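Local coordinates for protein mannan endo-1,6-alpha-mannosidase (Chaetomium thermophilum, PDB 6RY0) that probably hydrolyses alpha-1,6-mannosidic linkages at random in unbranched mannans, as a calcium-binding family 76 glycoside hydrolase of the fungal cell surface, at residues Q26-D31 and A355-C360; R257-Y262 and L295-K300; D301-E306 and Y372-K377; W330-T335 and V399-I404. All coordinates share one frame; numbering follows the deposited sequence.

Helix 342-358 and its exit loop tie these contacts together. Contacts 1 and 3, with centres about 13 Å apart, touch where Trp373 packs on Ala356 and Gln359 and where Val303 meets Ala355. Contact 2 runs straight into contact 3 through the hairpin of strands 299-300 and 303-304; Ser261 OG lies 2.7 Å from Glu306 OE1, probably a hydrogen bond. Contact 4 is the most central, its centre about 13 Å from that of the chain; it meets contact 1 at Val357 and Val399, and contact 2 at Trp330 and Tyr262. All four lie away from the calcium ligands Asp73 and His385 and are structural contacts within the mainly helical family 76 fold.

Contact 1: residues Q26-D31 and A355-C360; sequences QYYKID and AAVKQC
Gln26 lays its amide over the last turn of helix 342-358: OE1 is 3.4 Å from Lys358 CD, and NE2 faces Val357 CG2. CG stands anti to the backbone N (chi1 173°), and the extended chain sets the amide between the helix and Tyr28 O. NE2 donates to Tyr28 O at 2.7 Å, almost straight and within the amide plane, a bond that holds the amide's rotation. Tyr27 touches the second segment through CB, near Cys360 O; its hydroxyl is hydrogen-bonded to Arg367. Tyr28 makes the broader contact. Its CB rests on Val357 CB at 4.0 Å, and Cys360 CB meets the ring at its edge, 3.9 Å from Tyr28 CE2, while Tyr27 CD1 covers one ring face. A water bridges the backbones, accepting from Tyr28 N and donating to Val357 O at 2.7 Å and Cys360 O at 2.8 Å, thereby serving a carbonyl of the last helical turn and one just past it. Ile30 CD1 then meets Val357 CG2 tip to tip at 3.9 Å. This irregular N-terminal segment thus lies across the end of helix 342-358 just before helix 33-48 begins; Tyr28 also packs on helix 33-48, Val357 on Val399 of helix 389-401, and Cys360 forms a disulfide with Cys369.

Contact 2: residues R257-Y262 and L295-K300; sequences RAQFSY and LRDFFK
The Phe298 ring is sandwiched: Ser261 CA sits over one face, displaced toward the rim, and Asp297 CB lies over the opposite one. The first is a CH-pi contact, with Ser261 CA 3.6 Å from the Phe298 ring centroid and 20° off its normal. At the edge Gln259 O approaches Phe298 CE1 to 3.2 Å; this carbonyl oxygen is buried with no polar partner in the model, and the ring's C-H edge is what it faces. Ser261 CB adds a contact to Phe298 CD1 at 3.7 Å, while its hydroxyl is hydrogen-bonded to Glu306. With CG beside the backbone N (chi1 -66°), Phe298 reaches across to the loop just ahead of helix 261-278. Next to it, Arg296 grips Asp297 side-on: Arg296 NE bonds Asp297 OD1 at 2.9 Å from above the carboxylate plane, and NH2 bonds OD2. With an alanine here instead of Phe298, Ser261 CA would probably lose the ring face beneath it and Gln259 O its neighbouring C-H edge. Phe260 occupies the N-cap position of helix 261-278. The contact joins the start of that helix to the end of helix 281-298, with helix 323-337 packing against Ser261 and strand 299-300 following directly.

Contact 3: residues D301-E306 and Y372-K377; sequences DGVVFE and YWKSGK
Water 2 is held between the two backbones, donating to Val304 O at 2.7 Å and accepting from Lys374 N at 2.9 Å, and so links strand 303-304 to the type I turn Trp373-Gly376. Beside it Val303 CG1, anti to its backbone nitrogen (chi1 -176°), points at the start of this turn, 3.6 Å from Lys374 N and 3.8 Å from Trp373 CB. Val304 CG1 presses against the six-membered part of the Trp373 indole, 3.6 Å from CZ3. The lysine chain crosses Val303 and Phe305: Lys374 CB meets the Phe305 ring at the edge, 3.8 Å from Phe305 CD2. Further out, Lys374 CD lies near Val303 CB. Bends at chi2 (61°) and chi4 (77°) of Lys374 bring its ammonium to Asp301. There Lys374 NZ and Asp301 OD2 form a salt bridge at 2.9 Å, its hydrogen bond weak. A methionine in place of Lys374 would probably leave the Asp301 carboxylate without this countercharge. Ser375 OG ties the residues on either side of the turn: it accepts from Lys377 N, making an ST turn, and donates to Tyr372 O. Trp373 continues inward onto helices 342-358 and 389-401, with NE1 bonded to Gly370 O. Chemically, the contact combines a buried valine-tryptophan core, a water joining the backbones and an ion pair at the exposed Asp301.

Contact 4: residues W330-T335 and V399-I404; sequences WMAVVT and VSSLLI
Ile404 spreads its whole side chain over Ala332 on helix 323-337. Starting at the backbone, Ile404 CB lies 3.9 Å from Ala332 CB. CG1, placed anti to the backbone N (chi1 -165°), continues over the same methyl, and Ile404 CG1 comes to 3.5 Å from Ala332 O. At the tip, Ile404 CD1 bends back with chi2 at 74°; it remains near Ala332 and grazes Val333 CG2 at 4.5 Å. The other branch, Ile404 CG2, approaches Ala332 CB and then Thr335 OG1, the latter only at 4.3 Å. Ala332 CB is met from a second direction by Ser401 CB at 4.0 Å, and the methyl sits in the corner formed by the two side chains. The serine begins a type I turn from Ser401 to Ile404, closed by Ile404 N to Ser401 O, which brings the isoleucine back to the helix. Thr335 OG1 donates to Ala332 O at 2.7 Å, in the carbonyl plane. Ile404 also packs on Leu346 of helix 342-358, and Ser401 on Leu92 of helix 76-93. The join between helix 323-337 and the end of helix 389-401 therefore rests on buried apolar packing.

Contact 1: residues Q26-D31 and A355-C360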
loop_
_atom_site.group_PDB
_atom_site.type_symbol
_atom_site.label_atom_id
_atom_site.label_comp_id
_atom_site.label_asym_id
_atom_site.label_seq_id
_atom_site.Cartn_x
_atom_site.Cartn_y
_atom_site.Cartn_z
ATOM N N GLN A 26 -11.271 11.421 24.991
ATOM C CA GLN A 26 -11.025 11.253 23.558
ATOM C C GLN A 26 -11.441 12.531 22.826
ATOM O O GLN A 26 -12.371 13.219 23.244
ATOM C CB GLN A 26 -11.806 10.024 23.081
ATOM C CG GLN A 26 -11.871 9.713 21.630
ATOM C CD GLN A 26 -12.615 8.411 21.392
ATOM O OE1 GLN A 26 -12.377 7.421 22.073
ATOM N NE2 GLN A 26 -13.518 8.411 20.426
ATOM N N TYR A 27 -10.736 12.860 21.753
ATOM C CA TYR A 27 -10.987 14.059 20.976
ATOM C C TYR A 27 -11.957 13.769 19.825
ATOM O O TYR A 27 -12.979 14.434 19.657
ATOM C CB TYR A 27 -9.658 14.611 20.475
ATOM C CG TYR A 27 -9.728 15.902 19.712
ATOM C CD1 TYR A 27 -10.107 15.918 18.376
ATOM C CD2 TYR A 27 -9.399 17.104 20.320
ATOM C CE1 TYR A 27 -10.129 17.089 17.642
ATOM C CE2 TYR A 27 -9.399 18.278 19.616
ATOM C CZ TYR A 27 -9.786 18.275 18.264
ATOM O OH TYR A 27 -9.796 19.401 17.493
ATOM N N TYR A 28 -11.632 12.780 19.009
ATOM C CA TYR A 28 -12.404 12.449 17.828
ATOM C C TYR A 28 -13.638 11.629 18.164
ATOM O O TYR A 28 -13.572 10.746 19.019
ATOM C CB TYR A 28 -11.530 11.674 16.859
ATOM C CG TYR A 28 -10.433 12.518 16.233
ATOM C CD1 TYR A 28 -10.759 13.617 15.464
ATOM C CD2 TYR A 28 -9.091 12.257 16.461
ATOM C CE1 TYR A 28 -9.756 14.394 14.889
ATOM C CE2 TYR A 28 -8.100 13.044 15.898
ATOM C CZ TYR A 28 -8.439 14.092 15.101
ATOM O OH TYR A 28 -7.475 14.891 14.502
ATOM N N LYS A 29 -14.733 11.939 17.489
ATOM C CA LYS A 29 -15.972 11.186 17.564
ATOM C C LYS A 29 -16.174 10.429 16.263
ATOM O O LYS A 29 -15.934 10.962 15.176
ATOM C CB LYS A 29 -17.149 12.134 17.783
ATOM C CG LYS A 29 -17.242 12.678 19.197
ATOM C CD LYS A 29 -18.347 13.723 19.299
ATOM C CE LYS A 29 -18.776 13.981 20.717
ATOM N NZ LYS A 29 -17.666 14.298 21.634
ATOM N N ILE A 30 -16.662 9.197 16.368
ATOM C CA ILE A 30 -16.833 8.366 15.182
ATOM C C ILE A 30 -18.137 7.558 15.247
ATOM O O ILE A 30 -18.206 6.433 14.734
ATOM C CB ILE A 30 -15.631 7.416 14.934
ATOM C CG1 ILE A 30 -15.308 6.577 16.158
ATOM C CG2 ILE A 30 -14.400 8.230 14.459
ATOM C CD1 ILE A 30 -14.423 5.384 15.870
ATOM N N ASP A 31 -19.191 8.101 15.858
ATOM C CA ASP A 31 -20.431 7.334 16.058
ATOM C C ASP A 31 -21.541 7.683 15.097
ATOM O O ASP A 31 -22.655 7.180 15.221
ATOM C CB ASP A 31 -20.920 7.522 17.490
ATOM C CG ASP A 31 -20.014 6.876 18.463
ATOM O OD1 ASP A 31 -19.512 5.775 18.129
ATOM O OD2 ASP A 31 -19.769 7.467 19.532
ATOM N N ALA A 355 -9.888 2.111 18.695
ATOM C CA ALA A 355 -8.655 2.195 19.457
ATOM C C ALA A 355 -7.738 3.256 18.873
ATOM O O ALA A 355 -7.083 4.015 19.603
ATOM C CB ALA A 355 -7.983 0.838 19.508
ATOM N N ALA A 356 -7.671 3.351 17.557
ATOM C CA ALA A 356 -6.852 4.388 16.916
ATOM C C ALA A 356 -7.258 5.769 17.438
ATOM O O ALA A 356 -6.423 6.553 17.871
ATOM C CB ALA A 356 -7.013 4.324 15.407
ATOM N N VAL A 357 -8.539 6.083 17.397
ATOM C CA VAL A 357 -8.937 7.440 17.802
ATOM C C VAL A 357 -8.856 7.626 19.313
ATOM O O VAL A 357 -8.604 8.735 19.772
ATOM C CB VAL A 357 -10.285 7.892 17.275
ATOM C CG1 VAL A 357 -10.267 8.020 15.760
ATOM C CG2 VAL A 357 -11.431 7.052 17.737
ATOM N N LYS A 358 -9.021 6.571 20.105
ATOM C CA LYS A 358 -8.943 6.715 21.568
ATOM C C LYS A 358 -7.590 7.262 22.009
ATOM O O LYS A 358 -7.530 7.974 23.013
ATOM C CB LYS A 358 -9.229 5.382 22.241
ATOM C CG LYS A 358 -9.105 5.401 23.741
ATOM C CD LYS A 358 -10.323 5.981 24.378
ATOM C CE LYS A 358 -10.239 5.907 25.899
ATOM N NZ LYS A 358 -11.372 6.629 26.527
ATOM N N GLN A 359 -6.511 6.945 21.274
ATOM C CA GLN A 359 -5.197 7.409 21.639
ATOM C C GLN A 359 -4.740 8.634 20.875
ATOM O O GLN A 359 -3.631 9.113 21.120
ATOM C CB GLN A 359 -4.154 6.281 21.618
ATOM C CG GLN A 359 -3.939 5.609 20.268
ATOM C CD GLN A 359 -3.069 6.420 19.317
ATOM O OE1 GLN A 359 -1.923 6.771 19.633
ATOM N NE2 GLN A 359 -3.600 6.722 18.149
ATOM N N CYS A 360 -5.591 9.208 20.016
ATOM C CA CYS A 360 -5.262 10.470 19.355
ATOM C C CYS A 360 -5.663 11.624 20.269
ATOM O O CYS A 360 -6.642 12.335 20.032
ATOM C CB CYS A 360 -5.929 10.604 18.005
ATOM S SG CYS A 360 -5.335 9.457 16.735
HETATM O O HOH W 1 -9.224 11.358 19.900
#

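Contact 2: residues R257-Y262 and L295-K300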
loop_
_atom_site.group_PDB
_atom_site.type_symbol
_atom_site.label_atom_id
_atom_site.label_comp_id
_atom_site.label_asym_id
_atom_site.label_seq_id
_atom_site.Cartn_x
_atom_site.Cartn_y
_atom_site.Cartn_z
ATOM N N ARG A 257 11.057 -15.216 9.136
ATOM C CA ARG A 257 9.679 -15.482 9.520
ATOM C C ARG A 257 8.997 -14.303 10.224
ATOM O O ARG A 257 7.896 -14.449 10.737
ATOM C CB ARG A 257 9.514 -16.834 10.252
ATOM C CG ARG A 257 9.730 -18.072 9.300
ATOM C CD ARG A 257 9.483 -19.435 9.975
ATOM N NE ARG A 257 9.646 -20.546 9.021
ATOM C CZ ARG A 257 10.815 -21.068 8.658
ATOM N NH1 ARG A 257 11.944 -20.591 9.164
ATOM N NH2 ARG A 257 10.863 -22.058 7.769
ATOM N N ALA A 258 9.611 -13.120 10.179
ATOM C CA ALA A 258 8.894 -11.934 10.644
ATOM C C ALA A 258 7.618 -11.776 9.828
ATOM O O ALA A 258 7.631 -11.861 8.606
ATOM C CB ALA A 258 9.747 -10.680 10.498
ATOM N N GLN A 259 6.535 -11.503 10.530
ATOM C CA GLN A 259 5.186 -11.348 9.975
ATOM C C GLN A 259 4.751 -9.893 10.056
ATOM O O GLN A 259 4.241 -9.445 11.084
ATOM C CB GLN A 259 4.202 -12.237 10.705
ATOM C CG GLN A 259 4.427 -13.731 10.468
ATOM C CD GLN A 259 3.448 -14.559 11.277
ATOM O OE1 GLN A 259 2.210 -14.465 11.049
ATOM N NE2 GLN A 259 3.933 -15.341 12.168
ATOM N N PHE A 260 4.958 -9.152 8.966
ATOM C CA PHE A 260 4.520 -7.773 8.890
ATOM C C PHE A 260 3.103 -7.728 8.338
ATOM O O PHE A 260 2.775 -8.422 7.353
ATOM C CB PHE A 260 5.471 -6.937 8.038
ATOM C CG PHE A 260 6.824 -6.777 8.666
ATOM C CD1 PHE A 260 6.994 -5.884 9.702
ATOM C CD2 PHE A 260 7.898 -7.539 8.271
ATOM C CE1 PHE A 260 8.210 -5.754 10.319
ATOM C CE2 PHE A 260 9.131 -7.413 8.895
ATOM C CZ PHE A 260 9.275 -6.529 9.911
ATOM N N SER A 261 2.270 -6.889 8.943
ATOM C CA SER A 261 0.850 -6.898 8.638
ATOM C C SER A 261 0.572 -6.649 7.163
ATOM O O SER A 261 -0.320 -7.275 6.572
ATOM C CB SER A 261 0.157 -5.849 9.492
ATOM O OG SER A 261 0.546 -4.535 9.159
ATOM N N TYR A 262 1.325 -5.740 6.561
ATOM C CA TYR A 262 1.023 -5.341 5.184
ATOM C C TYR A 262 1.296 -6.452 4.186
ATOM O O TYR A 262 0.746 -6.406 3.095
ATOM C CB TYR A 262 1.733 -4.029 4.794
ATOM C CG TYR A 262 3.219 -4.074 4.448
ATOM C CD1 TYR A 262 4.113 -4.966 5.051
ATOM C CD2 TYR A 262 3.729 -3.192 3.518
ATOM C CE1 TYR A 262 5.464 -4.973 4.745
ATOM C CE2 TYR A 262 5.093 -3.195 3.226
ATOM C CZ TYR A 262 5.956 -4.103 3.822
ATOM O OH TYR A 262 7.296 -4.141 3.520
ATOM N N LEU A 295 -6.689 -12.314 10.874
ATOM C CA LEU A 295 -7.492 -12.087 12.059
ATOM C C LEU A 295 -6.857 -12.744 13.275
ATOM O O LEU A 295 -6.889 -12.195 14.371
ATOM C CB LEU A 295 -8.928 -12.580 11.857
ATOM C CG LEU A 295 -9.707 -11.803 10.816
ATOM C CD1 LEU A 295 -10.990 -12.516 10.474
ATOM C CD2 LEU A 295 -9.976 -10.361 11.218
ATOM N N ARG A 296 -6.266 -13.916 13.084
ATOM C CA ARG A 296 -5.583 -14.625 14.153
ATOM C C ARG A 296 -4.314 -13.919 14.605
ATOM O O ARG A 296 -4.002 -13.861 15.795
ATOM C CB ARG A 296 -5.260 -16.034 13.628
ATOM C CG ARG A 296 -4.449 -16.917 14.548
ATOM C CD ARG A 296 -3.945 -18.151 13.825
ATOM N NE ARG A 296 -2.957 -17.750 12.819
ATOM C CZ ARG A 296 -2.797 -18.265 11.604
ATOM N NH1 ARG A 296 -3.550 -19.278 11.183
ATOM N NH2 ARG A 296 -1.882 -17.756 10.797
ATOM N N ASP A 297 -3.549 -13.439 13.637
ATOM C CA ASP A 297 -2.203 -12.972 13.921
ATOM C C ASP A 297 -2.089 -11.492 14.250
ATOM O O ASP A 297 -1.270 -11.120 15.107
ATOM C CB ASP A 297 -1.285 -13.278 12.727
ATOM C CG ASP A 297 -1.097 -14.766 12.475
ATOM O OD1 ASP A 297 -1.244 -15.551 13.448
ATOM O OD2 ASP A 297 -0.760 -15.134 11.328
ATOM N N PHE A 298 -2.851 -10.653 13.560
ATOM C CA PHE A 298 -2.632 -9.207 13.658
ATOM C C PHE A 298 -3.672 -8.468 14.457
ATOM O O PHE A 298 -3.451 -7.316 14.787
ATOM C CB PHE A 298 -2.525 -8.566 12.264
ATOM C CG PHE A 298 -1.305 -9.030 11.529
ATOM C CD1 PHE A 298 -0.058 -8.595 11.916
ATOM C CD2 PHE A 298 -1.410 -9.935 10.494
ATOM C CE1 PHE A 298 1.077 -9.049 11.267
ATOM C CE2 PHE A 298 -0.299 -10.393 9.848
ATOM C CZ PHE A 298 0.954 -9.961 10.253
ATOM N N PHE A 299 -4.801 -9.079 14.776
ATOM C CA PHE A 299 -5.831 -8.393 15.540
ATOM C C PHE A 299 -5.832 -8.948 16.940
ATOM O O PHE A 299 -5.986 -10.142 17.168
ATOM C CB PHE A 299 -7.188 -8.503 14.843
ATOM C CG PHE A 299 -7.265 -7.611 13.638
ATOM C CD1 PHE A 299 -6.759 -8.009 12.415
ATOM C CD2 PHE A 299 -7.793 -6.336 13.729
ATOM C CE1 PHE A 299 -6.812 -7.169 11.304
ATOM C CE2 PHE A 299 -7.840 -5.499 12.637
ATOM C CZ PHE A 299 -7.348 -5.899 11.428
ATOM N N LYS A 300 -5.606 -8.066 17.910
ATOM C CA LYS A 300 -5.501 -8.421 19.316
ATOM C C LYS A 300 -6.618 -7.711 20.044
ATOM O O LYS A 300 -6.668 -6.488 20.093
ATOM C CB LYS A 300 -4.144 -7.992 19.831
ATOM C CG LYS A 300 -3.102 -8.868 19.161
ATOM C CD LYS A 300 -1.743 -8.854 19.745
ATOM C CE LYS A 300 -0.784 -9.650 18.931
ATOM N NZ LYS A 300 -1.085 -11.112 18.995
#

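Contact 3: residues D301-E306 and Y372-K377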
loop_
_atom_site.group_PDB
_atom_site.type_symbol
_atom_site.label_atom_id
_atom_site.label_comp_id
_atom_site.label_asym_id
_atom_site.label_seq_id
_atom_site.Cartn_x
_atom_site.Cartn_y
_atom_site.Cartn_z
ATOM N N ASP A 301 -7.554 -8.491 20.573
ATOM C CA ASP A 301 -8.754 -7.913 21.148
ATOM C C ASP A 301 -9.372 -6.873 20.212
ATOM O O ASP A 301 -9.777 -5.800 20.659
ATOM C CB ASP A 301 -8.467 -7.299 22.543
ATOM C CG ASP A 301 -7.687 -8.268 23.513
ATOM O OD1 ASP A 301 -8.006 -9.469 23.555
ATOM O OD2 ASP A 301 -6.768 -7.847 24.269
ATOM N N GLY A 302 -9.408 -7.182 18.915
ATOM C CA GLY A 302 -10.073 -6.322 17.981
ATOM C C GLY A 302 -9.244 -5.154 17.447
ATOM O O GLY A 302 -9.812 -4.315 16.760
ATOM N N VAL A 303 -7.938 -5.113 17.704
ATOM C CA VAL A 303 -7.126 -3.978 17.315
ATOM C C VAL A 303 -5.926 -4.459 16.523
ATOM O O VAL A 303 -5.215 -5.385 16.949
ATOM C CB VAL A 303 -6.670 -3.196 18.553
ATOM C CG1 VAL A 303 -5.905 -1.949 18.107
ATOM C CG2 VAL A 303 -7.883 -2.823 19.426
ATOM N N VAL A 304 -5.656 -3.826 15.387
ATOM C CA VAL A 304 -4.492 -4.204 14.596
ATOM C C VAL A 304 -3.201 -3.931 15.389
ATOM O O VAL A 304 -3.077 -2.915 16.082
ATOM C CB VAL A 304 -4.493 -3.451 13.260
ATOM C CG1 VAL A 304 -4.345 -1.973 13.484
ATOM C CG2 VAL A 304 -3.446 -4.008 12.316
ATOM N N PHE A 305 -2.228 -4.817 15.247
ATOM C CA PHE A 305 -1.032 -4.813 16.063
ATOM C C PHE A 305 0.136 -5.262 15.189
ATOM O O PHE A 305 0.072 -6.350 14.582
ATOM C CB PHE A 305 -1.229 -5.738 17.270
ATOM C CG PHE A 305 -0.163 -5.645 18.289
ATOM C CD1 PHE A 305 0.962 -6.392 18.198
ATOM C CD2 PHE A 305 -0.300 -4.779 19.369
ATOM C CE1 PHE A 305 1.944 -6.291 19.202
ATOM C CE2 PHE A 305 0.638 -4.700 20.356
ATOM C CZ PHE A 305 1.756 -5.423 20.262
ATOM N N GLU A 306 1.199 -4.481 15.158
ATOM C CA GLU A 306 2.334 -4.772 14.276
ATOM C C GLU A 306 3.283 -5.739 14.976
ATOM O O GLU A 306 4.256 -5.332 15.619
ATOM C CB GLU A 306 3.028 -3.487 13.830
ATOM C CG GLU A 306 3.910 -3.687 12.616
ATOM C CD GLU A 306 3.123 -4.247 11.442
ATOM O OE1 GLU A 306 2.108 -3.599 11.092
ATOM O OE2 GLU A 306 3.491 -5.312 10.922
ATOM N N TYR A 372 0.427 3.221 19.171
ATOM C CA TYR A 372 0.235 2.048 20.035
ATOM C C TYR A 372 -1.232 1.943 20.402
ATOM O O TYR A 372 -1.659 2.128 21.563
ATOM C CB TYR A 372 1.194 2.140 21.253
ATOM C CG TYR A 372 2.656 2.103 20.805
ATOM C CD1 TYR A 372 3.293 3.259 20.408
ATOM C CD2 TYR A 372 3.363 0.918 20.736
ATOM C CE1 TYR A 372 4.592 3.255 19.953
ATOM C CE2 TYR A 372 4.670 0.890 20.281
ATOM C CZ TYR A 372 5.280 2.060 19.880
ATOM O OH TYR A 372 6.574 2.012 19.437
ATOM N N TRP A 373 -2.041 1.640 19.387
ATOM C CA TRP A 373 -3.485 1.679 19.543
ATOM C C TRP A 373 -3.974 0.653 20.566
ATOM O O TRP A 373 -4.793 0.960 21.431
ATOM C CB TRP A 373 -4.182 1.470 18.199
ATOM C CG TRP A 373 -3.777 2.399 17.099
ATOM C CD1 TRP A 373 -2.982 3.510 17.169
ATOM C CD2 TRP A 373 -4.158 2.262 15.731
ATOM N NE1 TRP A 373 -2.842 4.072 15.916
ATOM C CE2 TRP A 373 -3.548 3.322 15.013
ATOM C CE3 TRP A 373 -4.973 1.366 15.042
ATOM C CZ2 TRP A 373 -3.724 3.504 13.644
ATOM C CZ3 TRP A 373 -5.146 1.540 13.674
ATOM C CH2 TRP A 373 -4.519 2.613 12.997
ATOM N N LYS A 374 -3.477 -0.568 20.449
ATOM C CA LYS A 374 -3.910 -1.615 21.369
ATOM C C LYS A 374 -3.659 -1.222 22.826
ATOM O O LYS A 374 -4.474 -1.532 23.690
ATOM C CB LYS A 374 -3.224 -2.921 21.031
ATOM C CG LYS A 374 -3.572 -4.094 21.995
ATOM C CD LYS A 374 -5.078 -4.495 22.055
ATOM C CE LYS A 374 -5.348 -5.633 23.036
ATOM N NZ LYS A 374 -5.377 -5.309 24.480
ATOM N N SER A 375 -2.553 -0.545 23.089
ATOM C CA SER A 375 -2.195 -0.159 24.460
ATOM C C SER A 375 -3.184 0.765 25.098
ATOM O O SER A 375 -3.222 0.892 26.319
ATOM C CB SER A 375 -0.835 0.553 24.497
ATOM O OG SER A 375 -0.891 1.935 24.139
ATOM N N GLY A 376 -3.946 1.490 24.304
ATOM C CA GLY A 376 -4.933 2.411 24.834
ATOM C C GLY A 376 -4.434 3.776 25.252
ATOM O O GLY A 376 -5.229 4.569 25.766
ATOM N N LYS A 377 -3.158 4.058 25.033
ATOM C CA LYS A 377 -2.549 5.299 25.514
ATOM C C LYS A 377 -1.760 5.952 24.396
ATOM O O LYS A 377 -1.126 5.276 23.598
ATOM C CB LYS A 377 -1.599 5.004 26.685
ATOM C CG LYS A 377 -2.251 4.235 27.810
ATOM C CD LYS A 377 -1.292 3.911 28.940
ATOM C CE LYS A 377 -1.951 3.079 30.038
ATOM N NZ LYS A 377 -1.045 2.847 31.188
HETATM O O HOH W 2 -2.162 -1.139 17.918
#

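Contact 4: residues W330-T335 and V399-I404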
loop_
_atom_site.group_PDB
_atom_site.type_symbol
_atom_site.label_atom_id
_atom_site.label_comp_id
_atom_site.label_asym_id
_atom_site.label_seq_id
_atom_site.Cartn_x
_atom_site.Cartn_y
_atom_site.Cartn_z
ATOM N N TRP A 330 -7.034 -1.569 2.768
ATOM C CA TRP A 330 -7.084 -2.718 1.871
ATOM C C TRP A 330 -8.155 -3.708 2.318
ATOM O O TRP A 330 -8.922 -4.216 1.489
ATOM C CB TRP A 330 -5.731 -3.394 1.789
ATOM C CG TRP A 330 -4.668 -2.583 1.131
ATOM C CD1 TRP A 330 -4.816 -1.516 0.315
ATOM C CD2 TRP A 330 -3.261 -2.791 1.278
ATOM N NE1 TRP A 330 -3.567 -1.033 -0.038
ATOM C CE2 TRP A 330 -2.603 -1.811 0.544
ATOM C CE3 TRP A 330 -2.500 -3.712 1.992
ATOM C CZ2 TRP A 330 -1.224 -1.740 0.460
ATOM C CZ3 TRP A 330 -1.127 -3.623 1.948
ATOM C CH2 TRP A 330 -0.508 -2.652 1.166
ATOM N N MET A 331 -8.232 -3.990 3.616
ATOM C CA MET A 331 -9.275 -4.900 4.105
ATOM C C MET A 331 -10.673 -4.342 3.863
ATOM O O MET A 331 -11.599 -5.083 3.553
ATOM C CB MET A 331 -9.070 -5.264 5.565
ATOM C CG MET A 331 -7.852 -6.168 5.783
ATOM S SD MET A 331 -7.574 -6.657 7.495
ATOM C CE MET A 331 -8.871 -7.861 7.710
ATOM N N ALA A 332 -10.833 -3.033 3.975
ATOM C CA ALA A 332 -12.115 -2.427 3.681
ATOM C C ALA A 332 -12.514 -2.687 2.229
ATOM O O ALA A 332 -13.653 -3.069 1.928
ATOM C CB ALA A 332 -12.111 -0.955 4.024
ATOM N N VAL A 333 -11.584 -2.503 1.292
ATOM C CA VAL A 333 -11.884 -2.770 -0.120
ATOM C C VAL A 333 -12.207 -4.254 -0.354
ATOM O O VAL A 333 -13.089 -4.572 -1.159
ATOM C CB VAL A 333 -10.742 -2.268 -1.026
ATOM C CG1 VAL A 333 -10.878 -2.806 -2.446
ATOM C CG2 VAL A 333 -10.733 -0.767 -1.019
ATOM N N VAL A 334 -11.533 -5.162 0.367
ATOM C CA VAL A 334 -11.836 -6.575 0.262
ATOM C C VAL A 334 -13.327 -6.828 0.514
ATOM O O VAL A 334 -13.927 -7.675 -0.130
ATOM C CB VAL A 334 -10.938 -7.398 1.187
ATOM C CG1 VAL A 334 -11.424 -8.834 1.357
ATOM C CG2 VAL A 334 -9.501 -7.360 0.684
ATOM N N THR A 335 -13.941 -6.096 1.450
ATOM C CA THR A 335 -15.358 -6.318 1.730
ATOM C C THR A 335 -16.254 -5.934 0.559
ATOM O O THR A 335 -17.399 -6.399 0.491
ATOM C CB THR A 335 -15.839 -5.596 2.995
ATOM O OG1 THR A 335 -15.976 -4.184 2.794
ATOM C CG2 THR A 335 -14.975 -5.929 4.150
ATOM N N VAL A 399 -9.821 5.695 9.943
ATOM C CA VAL A 399 -11.068 6.410 10.153
ATOM C C VAL A 399 -11.808 6.605 8.839
ATOM O O VAL A 399 -13.017 6.380 8.753
ATOM C CB VAL A 399 -10.813 7.734 10.908
ATOM C CG1 VAL A 399 -12.079 8.585 10.955
ATOM C CG2 VAL A 399 -10.308 7.440 12.307
ATOM N N SER A 400 -11.101 7.014 7.780
ATOM C CA SER A 400 -11.771 7.184 6.494
ATOM C C SER A 400 -12.421 5.894 6.038
ATOM O O SER A 400 -13.530 5.873 5.490
ATOM C CB SER A 400 -10.802 7.665 5.404
ATOM O OG SER A 400 -10.200 8.880 5.752
ATOM N N SER A 401 -11.730 4.777 6.240
ATOM C CA SER A 401 -12.233 3.511 5.755
ATOM C C SER A 401 -13.467 3.032 6.524
ATOM O O SER A 401 -14.174 2.143 6.031
ATOM C CB SER A 401 -11.121 2.468 5.753
ATOM O OG SER A 401 -10.166 2.801 4.758
ATOM N N LEU A 402 -13.798 3.657 7.669
ATOM C CA LEU A 402 -15.080 3.388 8.308
ATOM C C LEU A 402 -16.256 3.752 7.405
ATOM O O LEU A 402 -17.362 3.316 7.672
ATOM C CB LEU A 402 -15.212 4.163 9.625
ATOM C CG LEU A 402 -14.261 3.730 10.734
ATOM C CD1 LEU A 402 -14.423 4.665 11.901
ATOM C CD2 LEU A 402 -14.478 2.270 11.159
ATOM N N LEU A 403 -16.026 4.546 6.363
ATOM C CA LEU A 403 -17.061 4.933 5.445
ATOM C C LEU A 403 -17.206 4.001 4.249
ATOM O O LEU A 403 -17.947 4.307 3.318
ATOM C CB LEU A 403 -16.841 6.376 4.978
ATOM C CG LEU A 403 -16.810 7.414 6.114
ATOM C CD1 LEU A 403 -16.228 8.739 5.597
ATOM C CD2 LEU A 403 -18.185 7.599 6.719
ATOM N N ILE A 404 -16.531 2.860 4.258
ATOM C CA ILE A 404 -16.529 1.981 3.092
ATOM C C ILE A 404 -17.946 1.547 2.702
ATOM O O ILE A 404 -18.203 1.387 1.529
ATOM C CB ILE A 404 -15.583 0.776 3.311
ATOM C CG1 ILE A 404 -15.270 0.051 1.996
ATOM C CG2 ILE A 404 -16.114 -0.206 4.340
ATOM C CD1 ILE A 404 -14.317 0.799 1.107
#